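Local coordinates for truncated hemoglobin 4 (Chlamydomonas reinhardtii, PDB 6BME), which binds heme b with two axial protein ligands in a 2-on-2 globin fold and probably binds oxygen, at residues A70-R76 / Y123-V127; I65-H69 / V114-F118; A15-V19 / L94-G98. All coordinates share one frame; numbering follows the deposited sequence.

Contact 1 of 3, residues A70-R76 / Y123-V127; sequences AHLIINR and YKGKV. With HEM (protoporphyrin IX containing Fe), chain C.
Tyr123 lays its ring against helix 62-75, across Ile73 and Ile74. Tyr123 CB rests on Ile74 CG1 at 4.1 Å. At the root of the ring, CG and CD1 lie beneath Ile73 CG2; this methyl stands 3.9 Å from the Tyr123 ring centroid and 25° off its normal, a CH-pi contact over one face. The CD2 and CE2 side of the ring runs past Ile74 CD1 and then Ala70 CB. Farther out, Tyr123 CZ meets Ile73 CD1 at 3.5 Å, and OH finishes in a hydrogen bond to Leu117 O. Ile73 covers both halves of the ring because chi1 of -64° sets CG2 over its base and the extended chi2 carries CD1 to the phenol end. In this truncated globin the helix supplies His69, one of the two axial iron ligands, and the chain's tail packs on its outer side, while Leu72 CD1 reaches heme CMD at 3.7 Å. Beyond the tyrosine the tail turns through Gly125, whose O lies 3.4 Å from Ile74 CG2, and passes the helix end. There Val127 N gives a weak, bent hydrogen bond (131° at H) to Ile74 O at 3.1 Å, and Lys126 CA-H approaches the same oxygen. A water links Ile73 O to Val127 N, while Lys126 NZ hydrogen-bonds Tyr123 O at 3.0 Å, from above the carbonyl plane, and also Pro120 O.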
loop_
_atom_site.group_PDB
_atom_site.type_symbol
_atom_site.label_atom_id
_atom_site.label_comp_id
_atom_site.label_asym_id
_atom_site.label_seq_id
_atom_site.Cartn_x
_atom_site.Cartn_y
_atom_site.Cartn_z
ATOM N N ALA A 70 -8.843 -1.236 10.445
ATOM C CA ALA A 70 -8.945 -1.572 11.866
ATOM C C ALA A 70 -9.474 -2.984 12.068
ATOM O O ALA A 70 -8.988 -3.715 12.939
ATOM C CB ALA A 70 -9.832 -0.559 12.583
ATOM N N HIS A 71 -10.431 -3.409 11.240
ATOM C CA HIS A 71 -10.976 -4.754 11.394
ATOM C C HIS A 71 -9.924 -5.834 11.149
ATOM O O HIS A 71 -9.991 -6.905 11.767
ATOM C CB HIS A 71 -12.186 -4.947 10.476
ATOM C CG HIS A 71 -11.842 -5.060 9.020
ATOM N ND1 HIS A 71 -11.441 -3.980 8.262
ATOM C CD2 HIS A 71 -11.860 -6.123 8.180
ATOM C CE1 HIS A 71 -11.218 -4.375 7.020
ATOM N NE2 HIS A 71 -11.472 -5.670 6.942
ATOM N N LEU A 72 -8.944 -5.579 10.271
ATOM C CA LEU A 72 -7.890 -6.565 10.032
ATOM C C LEU A 72 -6.951 -6.670 11.226
ATOM O O LEU A 72 -6.488 -7.766 11.571
ATOM C CB LEU A 72 -7.086 -6.200 8.781
ATOM C CG LEU A 72 -7.923 -6.049 7.503
ATOM C CD1 LEU A 72 -7.112 -5.410 6.387
ATOM C CD2 LEU A 72 -8.479 -7.389 7.061
ATOM N N ILE A 73 -6.647 -5.534 11.854
ATOM C CA ILE A 73 -5.774 -5.512 13.023
ATOM C C ILE A 73 -6.474 -6.139 14.222
ATOM O O ILE A 73 -5.847 -6.827 15.034
ATOM C CB ILE A 73 -5.333 -4.063 13.321
ATOM C CG1 ILE A 73 -4.498 -3.503 12.166
ATOM C CG2 ILE A 73 -4.532 -3.975 14.631
ATOM C CD1 ILE A 73 -4.281 -1.992 12.250
ATOM N N ILE A 74 -7.772 -5.892 14.365
ATOM C CA ILE A 74 -8.501 -6.337 15.550
ATOM C C ILE A 74 -8.977 -7.778 15.422
ATOM O O ILE A 74 -8.940 -8.536 16.391
ATOM C CB ILE A 74 -9.678 -5.380 15.819
ATOM C CG1 ILE A 74 -9.145 -4.017 16.250
ATOM C CG2 ILE A 74 -10.619 -5.974 16.862
ATOM C CD1 ILE A 74 -10.185 -2.894 16.170
ATOM N N ASN A 75 -9.415 -8.185 14.238
ATOM C CA ASN A 75 -10.048 -9.478 14.059
ATOM C C ASN A 75 -9.192 -10.463 13.274
ATOM O O ASN A 75 -9.517 -11.655 13.255
ATOM C CB ASN A 75 -11.397 -9.309 13.343
ATOM C CG ASN A 75 -12.453 -8.660 14.215
ATOM O OD1 ASN A 75 -12.363 -8.667 15.445
ATOM N ND2 ASN A 75 -13.494 -8.127 13.576
ATOM N N ARG A 76 -8.114 -10.009 12.620
ATOM C CA ARG A 76 -7.343 -10.891 11.751
ATOM C C ARG A 76 -5.833 -10.848 11.998
ATOM O O ARG A 76 -5.072 -11.385 11.181
ATOM C CB ARG A 76 -7.630 -10.563 10.274
ATOM C CG ARG A 76 -9.114 -10.491 9.887
ATOM C CD ARG A 76 -9.683 -11.824 9.441
ATOM N NE ARG A 76 -9.007 -12.311 8.242
ATOM C CZ ARG A 76 -9.232 -11.857 7.010
ATOM N NH1 ARG A 76 -10.122 -10.894 6.804
ATOM N NH2 ARG A 76 -8.556 -12.364 5.986
ATOM N N TYR A 123 -4.491 -0.790 19.463
ATOM C CA TYR A 123 -5.872 -1.225 19.296
ATOM C C TYR A 123 -6.278 -2.120 20.459
ATOM O O TYR A 123 -5.429 -2.760 21.082
ATOM C CB TYR A 123 -6.042 -1.974 17.953
ATOM C CG TYR A 123 -5.754 -1.116 16.749
ATOM C CD1 TYR A 123 -4.443 -0.831 16.370
ATOM C CD2 TYR A 123 -6.789 -0.573 15.993
ATOM C CE1 TYR A 123 -4.175 -0.029 15.259
ATOM C CE2 TYR A 123 -6.531 0.224 14.885
ATOM C CZ TYR A 123 -5.223 0.490 14.522
ATOM O OH TYR A 123 -4.966 1.279 13.425
ATOM N N LYS A 124 -7.582 -2.165 20.753
ATOM C CA LYS A 124 -8.119 -3.035 21.797
ATOM C C LYS A 124 -8.932 -4.174 21.181
ATOM O O LYS A 124 -9.271 -4.156 19.999
ATOM C CB LYS A 124 -9.001 -2.241 22.770
ATOM C CG LYS A 124 -8.304 -1.099 23.494
ATOM C CD LYS A 124 -7.434 -1.621 24.620
ATOM C CE LYS A 124 -7.030 -0.504 25.570
ATOM N NZ LYS A 124 -6.428 0.647 24.852
ATOM N N GLY A 125 -9.253 -5.170 22.009
ATOM C CA GLY A 125 -10.159 -6.228 21.588
ATOM C C GLY A 125 -9.638 -7.131 20.488
ATOM O O GLY A 125 -10.439 -7.717 19.742
ATOM N N LYS A 126 -8.317 -7.276 20.374
ATOM C CA LYS A 126 -7.734 -8.073 19.306
ATOM C C LYS A 126 -7.900 -9.566 19.581
ATOM O O LYS A 126 -8.143 -9.996 20.708
ATOM C CB LYS A 126 -6.248 -7.735 19.143
ATOM C CG LYS A 126 -5.992 -6.276 18.815
ATOM C CD LYS A 126 -4.520 -6.026 18.458
ATOM C CE LYS A 126 -3.606 -6.272 19.659
ATOM N NZ LYS A 126 -3.880 -5.329 20.782
ATOM N N VAL A 127 -7.729 -10.367 18.532
ATOM C CA VAL A 127 -7.714 -11.825 18.693
ATOM C C VAL A 127 -6.630 -12.271 19.684
ATOM O O VAL A 127 -5.481 -11.842 19.587
ATOM C CB VAL A 127 -7.515 -12.528 17.346
ATOM C CG1 VAL A 127 -7.326 -14.031 17.557
ATOM C CG2 VAL A 127 -8.706 -12.268 16.451
HETATM C CHA HEM C . -8.156 -1.627 1.894
HETATM C CHB HEM C . -4.606 1.599 1.312
HETATM C CHC HEM C . -1.814 -1.151 4.155
HETATM C CHD HEM C . -4.751 -4.859 3.200
HETATM C C1A HEM C . -7.504 -0.481 1.495
HETATM C C2A HEM C . -8.025 0.632 0.712
HETATM C C3A HEM C . -7.012 1.507 0.558
HETATM C C4A HEM C . -5.840 0.992 1.227
HETATM C CMA HEM C . -7.021 2.863 -0.177
HETATM C CAA HEM C . -9.476 0.797 0.161
HETATM C CBA HEM C . -9.855 -0.328 -0.804
HETATM C CGA HEM C . -11.171 -0.071 -1.513
HETATM O O1A HEM C . -12.239 0.034 -0.831
HETATM O O2A HEM C . -11.141 0.003 -2.777
HETATM C C1B HEM C . -3.582 1.198 2.146
HETATM C C2B HEM C . -2.469 2.003 2.607
HETATM C C3B HEM C . -1.716 1.229 3.404
HETATM C C4B HEM C . -2.309 -0.085 3.442
HETATM C CMB HEM C . -2.230 3.493 2.267
HETATM C CAB HEM C . -0.402 1.561 4.153
HETATM C CBB HEM C . 0.430 2.539 3.799
HETATM C C1C HEM C . -2.315 -2.423 4.067
HETATM C C2C HEM C . -1.671 -3.612 4.542
HETATM C C3C HEM C . -2.451 -4.653 4.266
HETATM C C4C HEM C . -3.649 -4.146 3.618
HETATM C CMC HEM C . -0.284 -3.641 5.220
HETATM C CAC HEM C . -2.104 -6.116 4.602
HETATM C CBC HEM C . -2.459 -7.107 3.778
HETATM C C1D HEM C . -5.962 -4.294 2.838
HETATM C C2D HEM C . -7.216 -4.994 2.651
HETATM C C3D HEM C . -8.140 -4.106 2.286
HETATM C C4D HEM C . -7.516 -2.806 2.233
HETATM C CMD HEM C . -7.404 -6.511 2.823
HETATM C CAD HEM C . -9.634 -4.364 1.936
HETATM C CBD HEM C . -10.460 -4.508 3.206
HETATM C CGD HEM C . -11.880 -4.813 2.787
HETATM O O1D HEM C . -12.355 -4.217 1.787
HETATM O O2D HEM C . -12.536 -5.637 3.463
HETATM N NA HEM C . -6.180 -0.227 1.769
HETATM N NB HEM C . -3.456 -0.075 2.681
HETATM N NC HEM C . -3.521 -2.785 3.520
HETATM N ND HEM C . -6.184 -2.948 2.586
HETATM FE FE HEM C . -4.820 -1.521 2.626
HETATM O O HOH W 1 -6.251 -9.559 15.807
#

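Contact 2 of 3, residues I65-H69 / V114-F118; sequences IVMGH and VRPLF. With HEM (protoporphyrin IX containing Fe), chain C.
His69 binds the heme iron through NE2 at 2.0 Å, and Phe118 stands beside its ring with an edge turned to the imidazole face. The pair is T-shaped: the centroids are 5.2 Å apart, the planes meet at 66°, and Phe118 CE2 comes 3.8 Å from His69 CG. The same phenyl tip serves the porphyrin, since Phe118 CZ touches heme CHC at 3.5 Å. Lys45 NZ binds the iron as well, completing a lysine and histidine axial pair. In the next shell, His69 ND1 donates to Ile65 O at 2.7 Å; the bond is nearly straight (162°), lies close to the imidazole plane and uses a lone pair of the carbonyl, which fixes the ring's rotation. Ile65 also braces the phenyl: its CG2, anti to the backbone N, reaches Phe118 CE1 at 3.6 Å, while CD1 extends to Val114 CG1. With an alanine at Phe118, the imidazole face, the Ile65 methyl and heme CHC would probably lose a shared packing surface. Outermost, Val66 CG2 sits on Leu117 CB at 3.9 Å, joining helix 62-75 to the 3-10 turn 115-117, and Phe83 meets the Phe118 ring from helix 80-96. No hydrogen bond joins the two segments: the imidazole is held by its iron bond, by ND1 and by packing against Phe118, and the ND1 bond would be expected to make it a somewhat stronger electron donor to iron.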
loop_
_atom_site.group_PDB
_atom_site.type_symbol
_atom_site.label_atom_id
_atom_site.label_comp_id
_atom_site.label_asym_id
_atom_site.label_seq_id
_atom_site.Cartn_x
_atom_site.Cartn_y
_atom_site.Cartn_z
ATOM N N ILE A 65 -7.106 5.636 6.767
ATOM C CA ILE A 65 -6.331 4.398 6.748
ATOM C C ILE A 65 -6.708 3.522 7.936
ATOM O O ILE A 65 -6.877 2.304 7.796
ATOM C CB ILE A 65 -4.824 4.704 6.732
ATOM C CG1 ILE A 65 -4.451 5.433 5.435
ATOM C CG2 ILE A 65 -4.028 3.406 6.892
ATOM C CD1 ILE A 65 -3.095 6.072 5.456
ATOM N N VAL A 66 -6.858 4.124 9.121
ATOM C CA VAL A 66 -7.226 3.331 10.294
ATOM C C VAL A 66 -8.619 2.737 10.120
ATOM O O VAL A 66 -8.827 1.535 10.326
ATOM C CB VAL A 66 -7.138 4.165 11.579
ATOM C CG1 VAL A 66 -7.524 3.287 12.751
ATOM C CG2 VAL A 66 -5.728 4.703 11.773
ATOM N N MET A 67 -9.589 3.562 9.717
ATOM C CA MET A 67 -10.956 3.059 9.589
ATOM C C MET A 67 -11.051 1.963 8.533
ATOM O O MET A 67 -11.881 1.057 8.651
ATOM C CB MET A 67 -11.917 4.202 9.264
ATOM C CG MET A 67 -12.161 5.154 10.441
ATOM S SD MET A 67 -13.340 6.486 10.138
ATOM C CE MET A 67 -12.515 7.343 8.819
ATOM N N GLY A 68 -10.215 2.026 7.496
ATOM C CA GLY A 68 -10.239 0.992 6.468
ATOM C C GLY A 68 -9.572 -0.318 6.856
ATOM O O GLY A 68 -9.877 -1.359 6.257
ATOM N N HIS A 69 -8.669 -0.296 7.843
ATOM C CA HIS A 69 -7.882 -1.476 8.196
ATOM C C HIS A 69 -8.082 -1.962 9.621
ATOM O O HIS A 69 -7.544 -3.023 9.966
ATOM C CB HIS A 69 -6.381 -1.204 7.973
ATOM C CG HIS A 69 -6.050 -0.890 6.548
ATOM N ND1 HIS A 69 -6.214 0.367 6.012
ATOM C CD2 HIS A 69 -5.602 -1.675 5.538
ATOM C CE1 HIS A 69 -5.877 0.346 4.734
ATOM N NE2 HIS A 69 -5.503 -0.882 4.423
ATOM N N VAL A 114 3.052 6.576 8.059
ATOM C CA VAL A 114 1.805 5.926 8.454
ATOM C C VAL A 114 2.020 4.561 9.097
ATOM O O VAL A 114 1.044 3.958 9.583
ATOM C CB VAL A 114 0.829 5.808 7.262
ATOM C CG1 VAL A 114 0.345 7.179 6.866
ATOM C CG2 VAL A 114 1.496 5.119 6.079
ATOM N N ARG A 115 3.254 4.064 9.134
ATOM C CA ARG A 115 3.537 2.800 9.811
ATOM C C ARG A 115 2.978 2.723 11.231
ATOM O O ARG A 115 2.400 1.678 11.573
ATOM C CB ARG A 115 5.053 2.550 9.803
ATOM C CG ARG A 115 5.489 1.199 10.392
ATOM C CD ARG A 115 6.988 0.959 10.137
ATOM N NE ARG A 115 7.434 -0.368 10.580
ATOM C CZ ARG A 115 7.740 -0.680 11.839
ATOM N NH1 ARG A 115 7.662 0.233 12.803
ATOM N NH2 ARG A 115 8.134 -1.911 12.137
ATOM N N PRO A 116 3.093 3.749 12.088
ATOM C CA PRO A 116 2.557 3.622 13.456
ATOM C C PRO A 116 1.072 3.299 13.533
ATOM O O PRO A 116 0.626 2.803 14.573
ATOM C CB PRO A 116 2.860 4.993 14.068
ATOM C CG PRO A 116 4.069 5.438 13.350
ATOM C CD PRO A 116 3.860 4.998 11.940
ATOM N N LEU A 117 0.288 3.551 12.480
ATOM C CA LEU A 117 -1.128 3.201 12.515
ATOM C C LEU A 117 -1.369 1.707 12.359
ATOM O O LEU A 117 -2.517 1.262 12.481
ATOM C CB LEU A 117 -1.888 3.944 11.415
ATOM C CG LEU A 117 -1.572 5.438 11.260
ATOM C CD1 LEU A 117 -2.181 5.982 9.976
ATOM C CD2 LEU A 117 -2.034 6.234 12.475
ATOM N N PHE A 118 -0.333 0.935 12.060
ATOM C CA PHE A 118 -0.443 -0.510 11.945
ATOM C C PHE A 118 0.187 -1.221 13.128
ATOM O O PHE A 118 0.387 -2.438 13.079
ATOM C CB PHE A 118 0.160 -0.971 10.617
ATOM C CG PHE A 118 -0.680 -0.579 9.440
ATOM C CD1 PHE A 118 -0.585 0.696 8.904
ATOM C CD2 PHE A 118 -1.632 -1.461 8.924
ATOM C CE1 PHE A 118 -1.389 1.086 7.825
ATOM C CE2 PHE A 118 -2.439 -1.089 7.854
ATOM C CZ PHE A 118 -2.321 0.196 7.306
HETATM C CHA HEM C . -8.156 -1.627 1.894
HETATM C CHB HEM C . -4.606 1.599 1.312
HETATM C CHC HEM C . -1.814 -1.151 4.155
HETATM C CHD HEM C . -4.751 -4.859 3.200
HETATM C C1A HEM C . -7.504 -0.481 1.495
HETATM C C2A HEM C . -8.025 0.632 0.712
HETATM C C3A HEM C . -7.012 1.507 0.558
HETATM C C4A HEM C . -5.840 0.992 1.227
HETATM C CMA HEM C . -7.021 2.863 -0.177
HETATM C CAA HEM C . -9.476 0.797 0.161
HETATM C CBA HEM C . -9.855 -0.328 -0.804
HETATM C CGA HEM C . -11.171 -0.071 -1.513
HETATM O O1A HEM C . -12.239 0.034 -0.831
HETATM O O2A HEM C . -11.141 0.003 -2.777
HETATM C C1B HEM C . -3.582 1.198 2.146
HETATM C C2B HEM C . -2.469 2.003 2.607
HETATM C C3B HEM C . -1.716 1.229 3.404
HETATM C C4B HEM C . -2.309 -0.085 3.442
HETATM C CMB HEM C . -2.230 3.493 2.267
HETATM C CAB HEM C . -0.402 1.561 4.153
HETATM C CBB HEM C . 0.430 2.539 3.799
HETATM C C1C HEM C . -2.315 -2.423 4.067
HETATM C C2C HEM C . -1.671 -3.612 4.542
HETATM C C3C HEM C . -2.451 -4.653 4.266
HETATM C C4C HEM C . -3.649 -4.146 3.618
HETATM C CMC HEM C . -0.284 -3.641 5.220
HETATM C CAC HEM C . -2.104 -6.116 4.602
HETATM C CBC HEM C . -2.459 -7.107 3.778
HETATM C C1D HEM C . -5.962 -4.294 2.838
HETATM C C2D HEM C . -7.216 -4.994 2.651
HETATM C C3D HEM C . -8.140 -4.106 2.286
HETATM C C4D HEM C . -7.516 -2.806 2.233
HETATM C CMD HEM C . -7.404 -6.511 2.823
HETATM C CAD HEM C . -9.634 -4.364 1.936
HETATM C CBD HEM C . -10.460 -4.508 3.206
HETATM C CGD HEM C . -11.880 -4.813 2.787
HETATM O O1D HEM C . -12.355 -4.217 1.787
HETATM O O2D HEM C . -12.536 -5.637 3.463
HETATM N NA HEM C . -6.180 -0.227 1.769
HETATM N NB HEM C . -3.456 -0.075 2.681
HETATM N NC HEM C . -3.521 -2.785 3.520
HETATM N ND HEM C . -6.184 -2.948 2.586
HETATM FE FE HEM C . -4.820 -1.521 2.626
#

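Contact 3 of 3, residues A15-V19 / L94-G98; sequences ATVDV and LKEMG
Met97 fills the gap between helix 10-25 and the end of helix 80-96, and the closest packing gathers around its folded chain. With chi2 -66° and chi3 -54° the side chain doubles back across Thr16: Met97 CG lies 3.4 Å from Thr16 OG1, and Met97 CE returns to Ala15 CB at 3.7 Å. The hydroxyl met by this apolar chain is already engaged within its own helix, bonded to Ala12 O. On the buried side Thr16 CG2 meets Leu94 CD2 at 4.1 Å, and Leu94 continues into Ile104 and Ala107 of helix 101-114. Toward solvent lie partly exposed Val19 and exposed Glu96. Val19 CG2 is 4.1 Å from Met97 SD, the two side chains running antiparallel alongside one another, and Val19 CG1 approaches Glu96 OE1 at 3.6 Å. The other oxygen of Glu96, OE2, forms a salt bridge with Lys23, so helix 10-25 is tied there by charge, while around Met97 there is van der Waals packing, some of it against the Thr16 hydroxyl. No hydrogen bond joins the two segments directly. Helix 80-96 ends in a Schellman motif, with Gly98 as its C-prime residue at positive phi (74°): Gly98 N bonds Lys95 O at 2.9 Å, and Val99 N returns to Leu94 O.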
loop_
_atom_site.group_PDB
_atom_site.type_symbol
_atom_site.label_atom_id
_atom_site.label_comp_id
_atom_site.label_asym_id
_atom_site.label_seq_id
_atom_site.Cartn_x
_atom_site.Cartn_y
_atom_site.Cartn_z
ATOM N N ALA A 15 0.935 -0.562 -15.138
ATOM C CA ALA A 15 1.930 -1.621 -15.040
ATOM C C ALA A 15 2.475 -1.718 -13.627
ATOM O O ALA A 15 2.656 -2.821 -13.104
ATOM C CB ALA A 15 3.064 -1.380 -16.036
ATOM N N THR A 16 2.732 -0.573 -12.990
ATOM C CA THR A 16 3.228 -0.578 -11.612
ATOM C C THR A 16 2.215 -1.209 -10.667
ATOM O O THR A 16 2.582 -1.998 -9.786
ATOM C CB THR A 16 3.552 0.846 -11.164
ATOM O OG1 THR A 16 4.492 1.428 -12.076
ATOM C CG2 THR A 16 4.138 0.851 -9.742
ATOM N N VAL A 17 0.934 -0.860 -10.829
ATOM C CA VAL A 17 -0.118 -1.448 -10.001
ATOM C C VAL A 17 -0.142 -2.967 -10.157
ATOM O O VAL A 17 -0.245 -3.705 -9.165
ATOM C CB VAL A 17 -1.483 -0.811 -10.344
ATOM C CG1 VAL A 17 -2.639 -1.627 -9.744
ATOM C CG2 VAL A 17 -1.542 0.638 -9.838
ATOM N N ASP A 18 -0.027 -3.461 -11.396
ATOM C CA ASP A 18 -0.056 -4.905 -11.622
ATOM C C ASP A 18 1.132 -5.595 -10.960
ATOM O O ASP A 18 0.971 -6.634 -10.305
ATOM C CB ASP A 18 -0.101 -5.208 -13.121
ATOM C CG ASP A 18 -1.523 -5.218 -13.670
ATOM O OD1 ASP A 18 -2.472 -5.017 -12.875
ATOM O OD2 ASP A 18 -1.689 -5.421 -14.891
ATOM N N VAL A 19 2.332 -5.031 -11.117
ATOM C CA VAL A 19 3.512 -5.583 -10.447
ATOM C C VAL A 19 3.266 -5.676 -8.945
ATOM O O VAL A 19 3.480 -6.723 -8.321
ATOM C CB VAL A 19 4.753 -4.724 -10.747
ATOM C CG1 VAL A 19 5.923 -5.102 -9.791
ATOM C CG2 VAL A 19 5.156 -4.844 -12.213
ATOM N N LEU A 94 8.391 -0.154 -7.525
ATOM C CA LEU A 94 8.864 1.086 -8.128
ATOM C C LEU A 94 10.242 0.904 -8.761
ATOM O O LEU A 94 10.489 1.386 -9.873
ATOM C CB LEU A 94 8.895 2.200 -7.084
ATOM C CG LEU A 94 7.601 2.620 -6.398
ATOM C CD1 LEU A 94 7.901 3.682 -5.341
ATOM C CD2 LEU A 94 6.614 3.140 -7.430
ATOM N N LYS A 95 11.149 0.202 -8.072
ATOM C CA LYS A 95 12.483 -0.030 -8.618
ATOM C C LYS A 95 12.421 -0.873 -9.884
ATOM O O LYS A 95 13.126 -0.590 -10.861
ATOM C CB LYS A 95 13.373 -0.711 -7.572
ATOM C CG LYS A 95 13.543 0.084 -6.297
ATOM C CD LYS A 95 14.300 -0.729 -5.253
ATOM C CE LYS A 95 14.325 -0.033 -3.902
ATOM N NZ LYS A 95 14.937 -0.915 -2.867
ATOM N N GLU A 96 11.605 -1.926 -9.877
ATOM C CA GLU A 96 11.482 -2.782 -11.053
ATOM C C GLU A 96 10.945 -2.029 -12.261
ATOM O O GLU A 96 11.263 -2.380 -13.405
ATOM C CB GLU A 96 10.591 -3.974 -10.733
ATOM C CG GLU A 96 11.274 -4.926 -9.769
ATOM C CD GLU A 96 10.370 -6.031 -9.301
ATOM O OE1 GLU A 96 9.355 -6.298 -9.987
ATOM O OE2 GLU A 96 10.685 -6.630 -8.249
ATOM N N MET A 97 10.146 -0.996 -12.033
ATOM C CA MET A 97 9.618 -0.166 -13.107
ATOM C C MET A 97 10.574 0.956 -13.502
ATOM O O MET A 97 10.208 1.813 -14.313
ATOM C CB MET A 97 8.266 0.405 -12.691
ATOM C CG MET A 97 7.190 -0.662 -12.499
ATOM S SD MET A 97 6.762 -1.497 -14.036
ATOM C CE MET A 97 6.360 -0.096 -15.068
ATOM N N GLY A 98 11.788 0.967 -12.953
ATOM C CA GLY A 98 12.740 2.007 -13.282
ATOM C C GLY A 98 12.454 3.358 -12.669
ATOM O O GLY A 98 12.887 4.370 -13.215
#

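In the fold
Contacts 1 and 2 adjoin on helix 62-75, their centres about 12 Å apart. Residues 65-69 and 70-75 are consecutive on that helix and meet successive parts of the chain after helix 101-114; both contacts touch the heme. Tyr123 OH, 2.6 Å from Leu117 O, links them directly, as does Ile73 CD1 packed by Phe118 CA. Contact 3 lies across the chain's centre, its own centre about 31 Å from that of contact 1 and about 24 Å from that of contact 2, joining helix 10-25 to the end of helix 80-96. In sequence the order is 15-19, 65-69, 70-76, 94-98, 114-118, 123-127, so all three pairings cross. The His69 side of the heme is thus packed by the C-terminal segment, while contact 3 joins helices away from the iron site.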